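Local coordinates for protein BauA (Acinetobacter baumannii, PDB 6HCP) that takes up iron across the outer membrane as ferric preacinetobactin, acting as a TonB-dependent siderophore receptor and transporter, at residues Y67-I72 with F135-V140; K316-S321 with P406-P411; T668-I673 with M699-Y704. One frame throughout, in Å; residues are numbered along the deposited sequence. Where two conformers were deposited one is given.

Contact 1 of 3, residues Y67-I72 with F135-V140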
ATOM      1  N   TYR A  67     -18.313 -22.316  13.337  1.00 26.46           N
ATOM      2  CA  TYR A  67     -18.266 -21.466  12.142  1.00 29.20           C
ATOM      3  C   TYR A  67     -18.883 -22.223  10.968  1.00 30.35           C
ATOM      4  O   TYR A  67     -18.606 -23.404  10.765  1.00 27.23           O
ATOM      5  CB  TYR A  67     -16.826 -21.087  11.813  1.00 26.04           C
ATOM      6  CG  TYR A  67     -16.110 -20.385  12.932  1.00 22.51           C
ATOM      7  CD1 TYR A  67     -16.342 -19.046  13.194  1.00 25.18           C
ATOM      8  CD2 TYR A  67     -15.218 -21.067  13.758  1.00 24.43           C
ATOM      9  CE1 TYR A  67     -15.753 -18.413  14.281  1.00 26.46           C
ATOM     10  CE2 TYR A  67     -14.624 -20.442  14.845  1.00 24.05           C
ATOM     11  CZ  TYR A  67     -14.806 -19.081  15.037  1.00 27.89           C
ATOM     12  OH  TYR A  67     -14.290 -18.466  16.150  1.00 26.22           O
ATOM     13  N   THR A  68     -19.616 -21.491  10.123  1.00 28.33           N
ATOM     14  CA  THR A  68     -20.247 -22.089   8.928  1.00 28.52           C
ATOM     15  C   THR A  68     -19.293 -22.035   7.735  1.00 27.88           C
ATOM     16  O   THR A  68     -18.360 -21.225   7.674  1.00 27.14           O
ATOM     17  CB  THR A  68     -21.578 -21.399   8.593  1.00 31.30           C
ATOM     18  OG1 THR A  68     -21.280 -20.065   8.174  1.00 29.07           O
ATOM     19  CG2 THR A  68     -22.532 -21.362   9.768  1.00 29.16           C
ATOM     20  N   ASP A  69     -19.630 -22.832   6.723  1.00 28.46           N
ATOM     21  CA  ASP A  69     -18.943 -22.823   5.465  1.00 29.70           C
ATOM     22  C   ASP A  69     -19.067 -21.443   4.791  1.00 27.46           C
ATOM     23  O   ASP A  69     -18.182 -21.074   4.046  1.00 28.22           O
ATOM     24  CB  ASP A  69     -19.393 -23.967   4.549  1.00 32.32           C
ATOM     25  CG  ASP A  69     -20.891 -24.075   4.274  1.00 34.34           C
ATOM     26  OD1 ASP A  69     -21.703 -23.524   5.036  1.00 39.60           O
ATOM     27  OD2 ASP A  69     -21.220 -24.701   3.278  1.00 53.12           O
ATOM     28  N   LYS A  70     -20.142 -20.701   5.060  1.00 27.62           N
ATOM     29  CA  LYS A  70     -20.280 -19.341   4.515  1.00 31.42           C
ATOM     30  C   LYS A  70     -19.160 -18.448   5.083  1.00 30.08           C
ATOM     31  O   LYS A  70     -18.502 -17.705   4.349  1.00 27.85           O
ATOM     32  CB  LYS A  70     -21.674 -18.773   4.808  1.00 32.01           C
ATOM     33  CG  LYS A  70     -21.903 -17.319   4.358  1.00 35.26           C
ATOM     34  CD  LYS A  70     -21.505 -17.062   2.912  1.00 40.31           C
ATOM     35  CE  LYS A  70     -22.141 -15.830   2.288  1.00 44.70           C
ATOM     36  NZ  LYS A  70     -21.839 -14.595   3.055  1.00 43.59           N
ATOM     37  N   TYR A  71     -18.895 -18.562   6.392  1.00 28.82           N
ATOM     38  CA  TYR A  71     -17.780 -17.815   7.023  1.00 29.45           C
ATOM     39  C   TYR A  71     -16.438 -18.210   6.406  1.00 24.50           C
ATOM     40  O   TYR A  71     -15.631 -17.361   6.039  1.00 27.08           O
ATOM     41  CB  TYR A  71     -17.756 -18.019   8.537  1.00 29.40           C
ATOM     42  CG  TYR A  71     -16.706 -17.207   9.249  1.00 29.88           C
ATOM     43  CD1 TYR A  71     -16.768 -15.824   9.272  1.00 29.18           C
ATOM     44  CD2 TYR A  71     -15.616 -17.818   9.847  1.00 30.21           C
ATOM     45  CE1 TYR A  71     -15.832 -15.071   9.963  1.00 28.07           C
ATOM     46  CE2 TYR A  71     -14.676 -17.084  10.545  1.00 28.31           C
ATOM     47  CZ  TYR A  71     -14.781 -15.704  10.603  1.00 30.02           C
ATOM     48  OH  TYR A  71     -13.840 -14.969  11.276  1.00 29.93           O
ATOM     49  N   ILE A  72     -16.244 -19.510   6.187  1.00 27.27           N
ATOM     50  CA  ILE A  72     -15.029 -20.004   5.625  1.00 26.64           C
ATOM     51  C   ILE A  72     -14.790 -19.356   4.251  1.00 29.72           C
ATOM     52  O   ILE A  72     -13.654 -18.962   3.923  1.00 26.42           O
ATOM     53  CB  ILE A  72     -15.045 -21.540   5.567  1.00 26.28           C
ATOM     54  CG1 ILE A  72     -15.127 -22.152   6.973  1.00 32.04           C
ATOM     55  CG2 ILE A  72     -13.858 -22.060   4.798  1.00 29.97           C
ATOM     56  CD1 ILE A  72     -15.401 -23.633   6.953  1.00 32.15           C
ATOM     57  N   PHE A 135     -15.826 -28.906   4.424  1.00 28.90           N
ATOM     58  CA  PHE A 135     -16.546 -28.848   5.696  1.00 27.54           C
ATOM     59  C   PHE A 135     -17.712 -27.867   5.655  1.00 31.61           C
ATOM     60  O   PHE A 135     -17.570 -26.712   5.224  1.00 30.46           O
ATOM     61  CB  PHE A 135     -15.571 -28.561   6.842  1.00 27.68           C
ATOM     62  CG  PHE A 135     -14.434 -29.544   6.887  1.00 25.70           C
ATOM     63  CD1 PHE A 135     -14.665 -30.874   7.216  1.00 25.38           C
ATOM     64  CD2 PHE A 135     -13.140 -29.158   6.561  1.00 28.63           C
ATOM     65  CE1 PHE A 135     -13.640 -31.806   7.152  1.00 27.69           C
ATOM     66  CE2 PHE A 135     -12.112 -30.086   6.528  1.00 28.95           C
ATOM     67  CZ  PHE A 135     -12.366 -31.411   6.798  1.00 29.36           C
ATOM     68  N   GLY A 136     -18.818 -28.298   6.266  1.00 26.28           N
ATOM     69  CA  GLY A 136     -19.990 -27.473   6.505  1.00 26.75           C
ATOM     70  C   GLY A 136     -19.861 -26.632   7.764  1.00 28.03           C
ATOM     71  O   GLY A 136     -20.464 -25.562   7.875  1.00 27.04           O
ATOM     72  N   ARG A 137     -19.137 -27.160   8.764  1.00 27.45           N
ATOM     73  CA  ARG A 137     -18.944 -26.467  10.028  1.00 24.12           C
ATOM     74  C   ARG A 137     -17.518 -26.732  10.515  1.00 26.10           C
ATOM     75  O   ARG A 137     -16.952 -27.785  10.283  1.00 26.21           O
ATOM     76  CB  ARG A 137     -19.912 -26.919  11.124  1.00 28.04           C
ATOM     77  CG  ARG A 137     -21.385 -26.842  10.752  1.00 29.76           C
ATOM     78  CD  ARG A 137     -21.909 -25.416  10.816  1.00 30.65           C
ATOM     79  NE  ARG A 137     -23.335 -25.377  10.541  1.00 33.85           N
ATOM     80  CZ  ARG A 137     -23.898 -25.075   9.368  1.00 36.73           C
ATOM     81  NH1 ARG A 137     -23.173 -24.852   8.278  1.00 32.36           N
ATOM     82  NH2 ARG A 137     -25.216 -25.005   9.310  1.00 35.97           N
ATOM     83  N   VAL A 138     -16.958 -25.735  11.193  1.00 24.30           N
ATOM     84  CA  VAL A 138     -15.718 -25.888  11.932  1.00 27.09           C
ATOM     85  C   VAL A 138     -15.996 -25.473  13.370  1.00 26.05           C
ATOM     86  O   VAL A 138     -16.316 -24.312  13.612  1.00 27.12           O
ATOM     87  CB  VAL A 138     -14.590 -25.036  11.327  1.00 25.49           C
ATOM     88  CG1 VAL A 138     -13.365 -25.035  12.240  1.00 25.25           C
ATOM     89  CG2 VAL A 138     -14.222 -25.505   9.937  1.00 26.16           C
ATOM     90  N   GLU A 139     -15.997 -26.456  14.283  1.00 24.40           N
ATOM     91  CA  GLU A 139     -16.426 -26.282  15.629  1.00 24.67           C
ATOM     92  C   GLU A 139     -15.215 -26.290  16.572  1.00 24.88           C
ATOM     93  O   GLU A 139     -14.256 -27.042  16.384  1.00 27.43           O
ATOM     94  CB  GLU A 139     -17.374 -27.415  16.056  1.00 26.57           C
ATOM     95  CG  GLU A 139     -18.541 -27.651  15.123  1.00 27.60           C
ATOM     96  CD  GLU A 139     -19.456 -28.778  15.565  1.00 30.92           C
ATOM     97  OE1 GLU A 139     -19.029 -29.603  16.440  1.00 29.81           O
ATOM     98  OE2 GLU A 139     -20.614 -28.798  15.088  1.00 29.82           O
ATOM     99  N   VAL A 140     -15.281 -25.456  17.604  1.00 22.06           N
ATOM    100  CA  VAL A 140     -14.247 -25.380  18.622  1.00 24.13           C
ATOM    101  C   VAL A 140     -14.915 -25.537  19.984  1.00 25.00           C
ATOM    102  O   VAL A 140     -15.890 -24.840  20.310  1.00 28.60           O
ATOM    103  CB  VAL A 140     -13.446 -24.064  18.575  1.00 27.90           C
ATOM    104  CG1 VAL A 140     -12.331 -24.059  19.621  1.00 30.71           C
ATOM    105  CG2 VAL A 140     -12.872 -23.794  17.203  1.00 28.53           C
TER
HETATM  106  O   HOH W   1     -24.495 -24.089   5.864  1.00 61.30           O
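Y67 and V138 hold the two segments together as an antiparallel hydrogen-bonded pair: Y67 N reaches V138 O at 2.8 Å in an almost straight bond (173° at the hydrogen), and V138 N returns to Y67 O at 2.9 Å. On the face these two share, the packing is close and mostly apolar. I72, one turn into the helix that T68 caps, crosses V138 at about a right angle and sets its CD1 3.7 Å from V138 CG2; V83 and I84 of helix 81-84 cover this side. T68 and R137 form the next, non-hydrogen-bonded, pair, on the other face, where their side chains run the same way and T68 CG2 rests over one face of the guanidinium, toward its rim. T68 OG1 is held by G41 O and also takes a weak capping bond from Y71 N.

The end of the pair near water is looser. G136 O is gripped twice, by R137 NH1 at 2.8 Å, coming from above the carbonyl plane, and weakly by D69 N at 3.1 Å. D69 OD1 stays 3.8 Å from R137 NH1, in the guanidinium plane at its edge, a long salt bridge with carboxylate and guanidinium planes 46° apart. A water fills in, giving to D69 OD1 at 3.0 Å and accepting from R137 NH1 at 2.9 Å. R137 NH2 has a second acid, D36. In this strand-to-helix corner of the plug domain, attachment therefore rests on backbone bonds and buried methyls, while the charges probably interact mostly through water.

Contact 2 of 3, residues K316-S321 with P406-P411. With EDO (1,2-ethanediol), chain Q.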
ATOM      1  N   LYS A 316       7.098 -35.579   3.975  1.00 27.31           N
ATOM      2  CA  LYS A 316       8.471 -35.445   3.529  1.00 28.03           C
ATOM      3  C   LYS A 316       8.936 -33.995   3.691  1.00 26.97           C
ATOM      4  O   LYS A 316       8.212 -33.070   3.358  1.00 26.40           O
ATOM      5  CB  LYS A 316       8.579 -35.848   2.053  1.00 28.85           C
ATOM      6  CG  LYS A 316       8.277 -37.313   1.749  1.00 28.81           C
ATOM      7  CD  LYS A 316       8.337 -37.588   0.244  1.00 34.58           C
ATOM      8  CE  LYS A 316       8.323 -39.059  -0.101  1.00 43.77           C
ATOM      9  NZ  LYS A 316       7.102 -39.694   0.428  1.00 43.52           N
ATOM     10  N   TYR A 317      10.158 -33.827   4.195  1.00 26.64           N
ATOM     11  CA  TYR A 317      10.735 -32.518   4.454  1.00 26.68           C
ATOM     12  C   TYR A 317      12.213 -32.553   4.086  1.00 29.71           C
ATOM     13  O   TYR A 317      12.967 -33.373   4.585  1.00 27.73           O
ATOM     14  CB  TYR A 317      10.570 -32.108   5.924  1.00 26.40           C
ATOM     15  CG  TYR A 317      11.185 -30.777   6.261  1.00 26.40           C
ATOM     16  CD1 TYR A 317      12.538 -30.657   6.509  1.00 28.47           C
ATOM     17  CD2 TYR A 317      10.396 -29.658   6.456  1.00 26.10           C
ATOM     18  CE1 TYR A 317      13.107 -29.444   6.861  1.00 27.20           C
ATOM     19  CE2 TYR A 317      10.952 -28.430   6.773  1.00 24.24           C
ATOM     20  CZ  TYR A 317      12.313 -28.312   6.957  1.00 24.05           C
ATOM     21  OH  TYR A 317      12.878 -27.112   7.324  1.00 25.64           O
ATOM     22  N   ASN A 318      12.622 -31.583   3.267  1.00 24.91           N
ATOM     23  CA  ASN A 318      14.021 -31.400   2.878  1.00 25.27           C
ATOM     24  C   ASN A 318      14.350 -29.914   3.021  1.00 27.05           C
ATOM     25  O   ASN A 318      13.766 -29.098   2.329  1.00 29.88           O
ATOM     26  CB  ASN A 318      14.214 -31.844   1.428  1.00 27.97           C
ATOM     27  CG  ASN A 318      15.647 -31.834   0.945  1.00 29.34           C
ATOM     28  OD1 ASN A 318      16.577 -31.898   1.742  1.00 30.54           O
ATOM     29  ND2 ASN A 318      15.807 -32.031  -0.353  1.00 32.64           N
ATOM     30  N   GLY A 319      15.237 -29.565   3.945  1.00 26.47           N
ATOM     31  CA  GLY A 319      15.489 -28.165   4.222  1.00 27.17           C
ATOM     32  C   GLY A 319      16.359 -27.958   5.434  1.00 25.68           C
ATOM     33  O   GLY A 319      17.210 -28.793   5.757  1.00 30.45           O
ATOM     34  N   ALA A 320      16.206 -26.800   6.075  1.00 24.82           N
ATOM     35  CA  ALA A 320      16.949 -26.517   7.280  1.00 25.29           C
ATOM     36  C   ALA A 320      16.349 -27.337   8.434  1.00 27.20           C
ATOM     37  O   ALA A 320      15.121 -27.401   8.579  1.00 28.81           O
ATOM     38  CB  ALA A 320      16.915 -25.049   7.573  1.00 27.92           C
ATOM     39  N   SER A 321      17.201 -27.800   9.348  1.00 31.11           N
ATOM     40  CA  SER A 321      16.656 -28.308  10.632  1.00 34.47           C
ATOM     41  C   SER A 321      16.535 -27.153  11.628  1.00 30.57           C
ATOM     42  O   SER A 321      15.506 -27.000  12.273  1.00 34.34           O
ATOM     43  CB  SER A 321      17.430 -29.479  11.182  1.00 39.22           C
ATOM     44  OG  SER A 321      18.796 -29.213  11.210  1.00 41.72           O
ATOM     45  N   PRO A 406      20.110 -30.657  -1.664  1.00 38.82           N
ATOM     46  CA  PRO A 406      20.504 -32.057  -1.542  1.00 35.25           C
ATOM     47  C   PRO A 406      19.409 -32.960  -2.114  1.00 36.41           C
ATOM     48  O   PRO A 406      18.218 -32.655  -2.034  1.00 38.83           O
ATOM     49  CB  PRO A 406      20.726 -32.291  -0.041  1.00 40.01           C
ATOM     50  CG  PRO A 406      20.120 -31.085   0.662  1.00 39.90           C
ATOM     51  CD  PRO A 406      19.956 -29.985  -0.366  1.00 40.10           C
ATOM     52  N   GLU A 407      19.831 -34.056  -2.744  1.00 34.50           N
ATOM     53  CA  GLU A 407      18.916 -35.071  -3.166  1.00 32.97           C
ATOM     54  C   GLU A 407      18.209 -35.639  -1.924  1.00 29.76           C
ATOM     55  O   GLU A 407      18.808 -35.727  -0.862  1.00 34.12           O
ATOM     56  CB  GLU A 407      19.678 -36.171  -3.907  1.00 48.33           C
ATOM     57  CG  GLU A 407      18.843 -36.834  -4.977  1.00 67.51           C
ATOM     58  CD  GLU A 407      19.437 -38.141  -5.465  1.00 85.48           C
ATOM     59  OE1 GLU A 407      20.681 -38.244  -5.475  1.00 66.69           O
ATOM     60  OE2 GLU A 407      18.658 -39.080  -5.737  1.00 78.00           O
ATOM     61  N   PHE A 408      16.984 -36.119  -2.110  1.00 36.96           N
ATOM     62  CA  PHE A 408      16.166 -36.571  -0.995  1.00 39.65           C
ATOM     63  C   PHE A 408      16.212 -38.098  -0.915  1.00 36.16           C
ATOM     64  O   PHE A 408      15.463 -38.766  -1.611  1.00 39.13           O
ATOM     65  CB  PHE A 408      14.747 -36.033  -1.139  1.00 35.02           C
ATOM     66  CG  PHE A 408      13.880 -36.259   0.074  1.00 35.75           C
ATOM     67  CD1 PHE A 408      14.094 -35.535   1.236  1.00 33.01           C
ATOM     68  CD2 PHE A 408      12.872 -37.211   0.059  1.00 38.28           C
ATOM     69  CE1 PHE A 408      13.327 -35.777   2.368  1.00 34.17           C
ATOM     70  CE2 PHE A 408      12.118 -37.463   1.197  1.00 38.31           C
ATOM     71  CZ  PHE A 408      12.327 -36.724   2.338  1.00 33.17           C
ATOM     72  N   THR A 409      17.029 -38.623   0.006  1.00 38.15           N
ATOM     73  CA  THR A 409      17.208 -40.076   0.199  1.00 46.10           C
ATOM     74  C   THR A 409      17.347 -40.421   1.682  1.00 40.73           C
ATOM     75  O   THR A 409      18.304 -41.076   2.087  1.00 39.60           O
ATOM     76  CB  THR A 409      18.482 -40.562  -0.517  1.00 49.25           C
ATOM     77  OG1 THR A 409      19.573 -39.808   0.028  1.00 46.11           O
ATOM     78  CG2 THR A 409      18.414 -40.389  -2.017  1.00 51.37           C
ATOM     79  N   PRO A 410      16.461 -39.945   2.581  1.00 38.08           N
ATOM     80  CA  PRO A 410      16.662 -40.192   4.010  1.00 37.13           C
ATOM     81  C   PRO A 410      16.549 -41.688   4.317  1.00 34.54           C
ATOM     82  O   PRO A 410      15.659 -42.350   3.799  1.00 34.48           O
ATOM     83  CB  PRO A 410      15.526 -39.385   4.651  1.00 34.01           C
ATOM     84  CG  PRO A 410      14.439 -39.419   3.596  1.00 34.55           C
ATOM     85  CD  PRO A 410      15.195 -39.261   2.283  1.00 37.18           C
ATOM     86  N   PRO A 411      17.509 -42.298   5.041  1.00 34.88           N
ATOM     87  CA  PRO A 411      17.422 -43.723   5.367  1.00 40.17           C
ATOM     88  C   PRO A 411      16.383 -44.023   6.464  1.00 38.79           C
ATOM     89  O   PRO A 411      16.135 -43.177   7.335  1.00 31.02           O
ATOM     90  CB  PRO A 411      18.833 -44.042   5.870  1.00 36.73           C
ATOM     91  CG  PRO A 411      19.297 -42.743   6.473  1.00 40.18           C
ATOM     92  CD  PRO A 411      18.729 -41.671   5.571  1.00 35.74           C
TER
HETATM   93  C1  EDO Q 814      21.969 -36.820   0.320  1.00 63.22           C
HETATM   94  O1  EDO Q 814      21.069 -37.302  -0.671  1.00 56.67           O
HETATM   95  C2  EDO Q 814      23.401 -36.968  -0.166  1.00 63.42           C
HETATM   96  O2  EDO Q 814      23.775 -35.779  -0.864  1.00 82.86           O
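N318 ND2 donates to P406 O at 3.0 Å, well aligned at 161° and with the acceptor close to the plane of the amide, in the one hydrogen bond between the two segments. N318 CG lies anti to its backbone N (chi1 -174°), which puts CG on the side of the loop. The other end of the amide is satisfied too: N318 OD1 accepts from Q338 NE2 while resting 3.8 Å from P406 CG, so the amide is held at both ends.

F408 supplies the larger apolar part. Its ring reaches across the strand, with CE1 directed edge-on at Y317 O, 3.3 Å away. F408 CD1 meets N318 CB at 3.7 Å as the two side chains slide past each other in opposite directions. At the far end of the ring, F408 CZ comes to 3.9 Å from K316 CB, and the lysine chain crosses the phenylalanine at about a right angle. P410 CD, from the same loop, lies over the centre of one ring face.

F408 also packs on Q338 and A340 of strand 331-358, and Q338 NE2 bonds E407 O as well. The arrangement is that of a long extracellular loop of a TonB-dependent receptor barrel, folded back over neighbouring strands of the wall.

Contact 3 of 3, residues T668-I673 with M699-Y704. With EDO (1,2-ethanediol), chain K.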
ATOM      1  N   THR A 668     -20.804 -14.377  -6.536  1.00 33.08           N
ATOM      2  CA  THR A 668     -20.195 -13.626  -5.448  1.00 31.30           C
ATOM      3  C   THR A 668     -18.713 -13.365  -5.760  1.00 31.12           C
ATOM      4  O   THR A 668     -17.965 -14.264  -6.146  1.00 31.12           O
ATOM      5  CB  THR A 668     -20.332 -14.345  -4.102  1.00 36.54           C
ATOM      6  OG1 THR A 668     -21.710 -14.463  -3.775  1.00 34.50           O
ATOM      7  CG2 THR A 668     -19.641 -13.616  -2.972  1.00 39.23           C
ATOM      8  N   PHE A 669     -18.340 -12.090  -5.647  1.00 30.85           N
ATOM      9  CA  PHE A 669     -16.969 -11.609  -5.769  1.00 32.00           C
ATOM     10  C   PHE A 669     -16.433 -11.286  -4.368  1.00 29.85           C
ATOM     11  O   PHE A 669     -17.141 -10.684  -3.572  1.00 28.99           O
ATOM     12  CB  PHE A 669     -16.912 -10.329  -6.603  1.00 31.59           C
ATOM     13  CG  PHE A 669     -17.473 -10.457  -7.999  1.00 33.08           C
ATOM     14  CD1 PHE A 669     -18.835 -10.319  -8.231  1.00 40.03           C
ATOM     15  CD2 PHE A 669     -16.654 -10.768  -9.065  1.00 36.17           C
ATOM     16  CE1 PHE A 669     -19.359 -10.490  -9.505  1.00 42.21           C
ATOM     17  CE2 PHE A 669     -17.174 -10.909 -10.342  1.00 40.79           C
ATOM     18  CZ  PHE A 669     -18.528 -10.790 -10.557  1.00 40.46           C
ATOM     19  N   ARG A 670     -15.189 -11.690  -4.093  1.00 31.40           N
ATOM     20  CA  ARG A 670     -14.568 -11.454  -2.796  1.00 29.87           C
ATOM     21  C   ARG A 670     -13.141 -10.956  -3.013  1.00 25.19           C
ATOM     22  O   ARG A 670     -12.389 -11.472  -3.855  1.00 29.65           O
ATOM     23  CB  ARG A 670     -14.542 -12.726  -1.941  1.00 29.56           C
ATOM     24  CG  ARG A 670     -15.906 -13.207  -1.481  1.00 29.05           C
ATOM     25  CD  ARG A 670     -15.854 -14.550  -0.757  1.00 31.94           C
ATOM     26  NE  ARG A 670     -17.136 -14.895  -0.170  1.00 32.30           N
ATOM     27  CZ  ARG A 670     -17.939 -15.846  -0.628  1.00 35.17           C
ATOM     28  NH1 ARG A 670     -17.716 -16.407  -1.806  1.00 34.91           N
ATOM     29  NH2 ARG A 670     -18.962 -16.231   0.107  1.00 35.11           N
ATOM     30  N   ALA A 671     -12.773  -9.968  -2.199  1.00 27.47           N
ATOM     31  CA  ALA A 671     -11.450  -9.412  -2.177  1.00 28.78           C
ATOM     32  C   ALA A 671     -11.061  -9.230  -0.710  1.00 27.04           C
ATOM     33  O   ALA A 671     -11.833  -8.663   0.042  1.00 28.08           O
ATOM     34  CB  ALA A 671     -11.400  -8.090  -2.916  1.00 33.98           C
ATOM     35  N   ASN A 672      -9.837  -9.659  -0.364  1.00 26.62           N
ATOM     36  CA  ASN A 672      -9.333  -9.562   1.011  1.00 30.53           C
ATOM     37  C   ASN A 672      -7.847  -9.198   0.980  1.00 25.23           C
ATOM     38  O   ASN A 672      -7.106  -9.679   0.127  1.00 29.65           O
ATOM     39  CB  ASN A 672      -9.484 -10.871   1.793  1.00 28.56           C
ATOM     40  CG  ASN A 672     -10.918 -11.228   2.064  1.00 32.29           C
ATOM     41  OD1 ASN A 672     -11.595 -11.761   1.172  1.00 34.35           O
ATOM     42  ND2 ASN A 672     -11.433 -10.672   3.146  1.00 31.31           N
ATOM     43  N   ILE A 673      -7.459  -8.305   1.896  1.00 27.33           N
ATOM     44  CA  ILE A 673      -6.077  -8.038   2.194  1.00 26.53           C
ATOM     45  C   ILE A 673      -5.868  -8.361   3.673  1.00 25.93           C
ATOM     46  O   ILE A 673      -6.504  -7.770   4.522  1.00 28.18           O
ATOM     47  CB  ILE A 673      -5.672  -6.572   1.901  1.00 28.83           C
ATOM     48  CG1 ILE A 673      -6.075  -6.134   0.489  1.00 36.64           C
ATOM     49  CG2 ILE A 673      -4.175  -6.396   2.137  1.00 27.45           C
ATOM     50  CD1 ILE A 673      -5.781  -4.676   0.196  1.00 38.71           C
ATOM     51  N   MET A 699      -6.029 -11.613  -1.579  1.00 27.64           N
ATOM     52  CA  MET A 699      -6.820 -12.776  -2.004  1.00 29.65           C
ATOM     53  C   MET A 699      -8.049 -12.313  -2.792  1.00 27.21           C
ATOM     54  O   MET A 699      -8.771 -11.407  -2.355  1.00 27.42           O
ATOM     55  CB  MET A 699      -7.287 -13.604  -0.803  1.00 30.60           C
ATOM     56  CG  MET A 699      -6.132 -14.196   0.028  1.00 31.60           C
ATOM     57  SD  MET A 699      -6.782 -15.320   1.280  1.00 32.41           S
ATOM     58  CE  MET A 699      -5.341 -15.592   2.322  1.00 35.41           C
ATOM     59  N   LEU A 700      -8.269 -12.946  -3.952  1.00 28.03           N
ATOM     60  CA  LEU A 700      -9.483 -12.724  -4.751  1.00 29.02           C
ATOM     61  C   LEU A 700     -10.187 -14.055  -5.002  1.00 27.09           C
ATOM     62  O   LEU A 700      -9.528 -15.045  -5.270  1.00 30.46           O
ATOM     63  CB  LEU A 700      -9.102 -12.089  -6.089  1.00 28.96           C
ATOM     64  CG  LEU A 700      -8.355 -10.754  -6.001  1.00 35.88           C
ATOM     65  CD1 LEU A 700      -7.796 -10.359  -7.364  1.00 35.76           C
ATOM     66  CD2 LEU A 700      -9.248  -9.662  -5.442  1.00 36.90           C
ATOM     67  N   SER A 701     -11.524 -14.027  -5.006  1.00 29.56           N
ATOM     68  CA  SER A 701     -12.266 -15.166  -5.475  1.00 30.97           C
ATOM     69  C   SER A 701     -13.548 -14.720  -6.177  1.00 31.19           C
ATOM     70  O   SER A 701     -14.133 -13.692  -5.838  1.00 30.50           O
ATOM     71  CB  SER A 701     -12.554 -16.168  -4.374  1.00 27.50           C
ATOM     72  OG  SER A 701     -13.484 -15.682  -3.432  1.00 29.40           O
ATOM     73  N   VAL A 702     -14.014 -15.590  -7.080  0.50 28.40           N
ATOM     74  CA  VAL A 702     -15.279 -15.432  -7.781  0.50 29.86           C
ATOM     75  C   VAL A 702     -15.990 -16.785  -7.792  0.50 26.69           C
ATOM     76  O   VAL A 702     -15.386 -17.778  -8.181  0.50 30.16           O
ATOM     77  CB  VAL A 702     -15.052 -14.930  -9.218  0.50 25.88           C
ATOM     78  CG1 VAL A 702     -16.359 -14.833  -9.988  0.50 30.45           C
ATOM     79  CG2 VAL A 702     -14.314 -13.601  -9.232  0.50 29.18           C
ATOM     80  N   SER A 703     -17.254 -16.809  -7.356  1.00 29.34           N
ATOM     81  CA  SER A 703     -18.047 -18.012  -7.394  1.00 31.96           C
ATOM     82  C   SER A 703     -19.271 -17.814  -8.304  1.00 34.87           C
ATOM     83  O   SER A 703     -19.854 -16.736  -8.365  1.00 34.85           O
ATOM     84  CB  SER A 703     -18.464 -18.426  -6.014  1.00 34.98           C
ATOM     85  OG  SER A 703     -19.513 -17.601  -5.542  1.00 40.42           O
ATOM     86  N   TYR A 704     -19.649 -18.909  -8.969  1.00 36.59           N
ATOM     87  CA  TYR A 704     -20.814 -18.981  -9.838  1.00 34.62           C
ATOM     88  C   TYR A 704     -21.583 -20.272  -9.528  1.00 30.99           C
ATOM     89  O   TYR A 704     -20.992 -21.362  -9.529  1.00 32.37           O
ATOM     90  CB  TYR A 704     -20.364 -18.971 -11.299  1.00 38.31           C
ATOM     91  CG  TYR A 704     -21.482 -19.146 -12.301  1.00 42.58           C
ATOM     92  CD1 TYR A 704     -22.173 -18.050 -12.792  1.00 43.51           C
ATOM     93  CD2 TYR A 704     -21.756 -20.384 -12.858  1.00 47.52           C
ATOM     94  CE1 TYR A 704     -23.132 -18.181 -13.785  1.00 46.59           C
ATOM     95  CE2 TYR A 704     -22.730 -20.537 -13.832  1.00 55.99           C
ATOM     96  CZ  TYR A 704     -23.434 -19.435 -14.282  1.00 48.62           C
ATOM     97  OH  TYR A 704     -24.430 -19.586 -15.202  1.00 54.97           O
TER
HETATM   98  C1  EDO K 808     -14.781 -11.070   1.413  1.00 37.67           C
HETATM   99  O1  EDO K 808     -15.783 -12.030   1.911  1.00 39.75           O
HETATM  100  C2  EDO K 808     -14.847  -9.820   2.311  1.00 46.61           C
HETATM  101  O2  EDO K 808     -14.430 -10.139   3.657  1.00 51.22           O
HETATM  102  O   HOH W   2     -16.258 -15.611  -4.115  1.00 35.12           O
HETATM  103  O   HOH W   3     -19.451 -18.535  -2.835  1.00 42.57           O
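The last two strands of the beta-barrel meet here as antiparallel neighbours, the axes of these segments approaching to 4.8 Å, and the second strand holds much of the predicted TonB C-terminal box. T668 with S703, R670 with S701 and N672 with M699 are the hydrogen-bonded pairs; R670 N to S701 O and S701 N to R670 O are both 2.9 Å.

The side chains of these six residues share one face, which looks toward the plug. R670 CG is anti to its carbonyl carbon (chi1 -68°), and the chain then runs extended to NE. R670 CB passes 3.5 Å from S701 OG, and T668 CG2 sits over the centre of the guanidinium. R670 NH1 gives to two waters: one, 2.8 Å away, donates on to T668 O and to S701 OG, while the other, 2.9 Å away, bonds S703 OG. D74 of the plug pairs with R670 NH2. Farther along, N672 ND2 donates to O2 of an ethanediol, probably from the crystallisation liquor, at 3.1 Å, and N672 OD1 accepts from Q76.

The reverse face is apolar: A671 CB packs on L700 CD2 at 3.7 Å, F669 and V702 lie side by side, pointing the same way, and detergent touches F669 and L700. A largely polar face turned to the plug and a greasy one turned to the membrane are characteristic of an outer-membrane beta-barrel, here the wall of a TonB-dependent transporter.

In the fold
From the N terminus, contact 1 comes first, closing a loop of 62 residues within the plug before the barrel starts. Contact 2 follows, closing over 84 residues, mostly strand, and joining the extracellular end of one barrel strand to the loop ahead of strand 412-431. Contact 3 comes last, closing over 25 residues between the final two strands; strand 697-705 also pairs with strand 173-181, which closes the barrel. The three are in series, without nesting or crossing. Contacts 1 and 3 touch, with K70 CE 3.9 Å from R670 NH2, and so bring plug and wall together. Contact 2 stands apart, its centre about 36 Å from that of contact 1 and about 37 Å from that of contact 3.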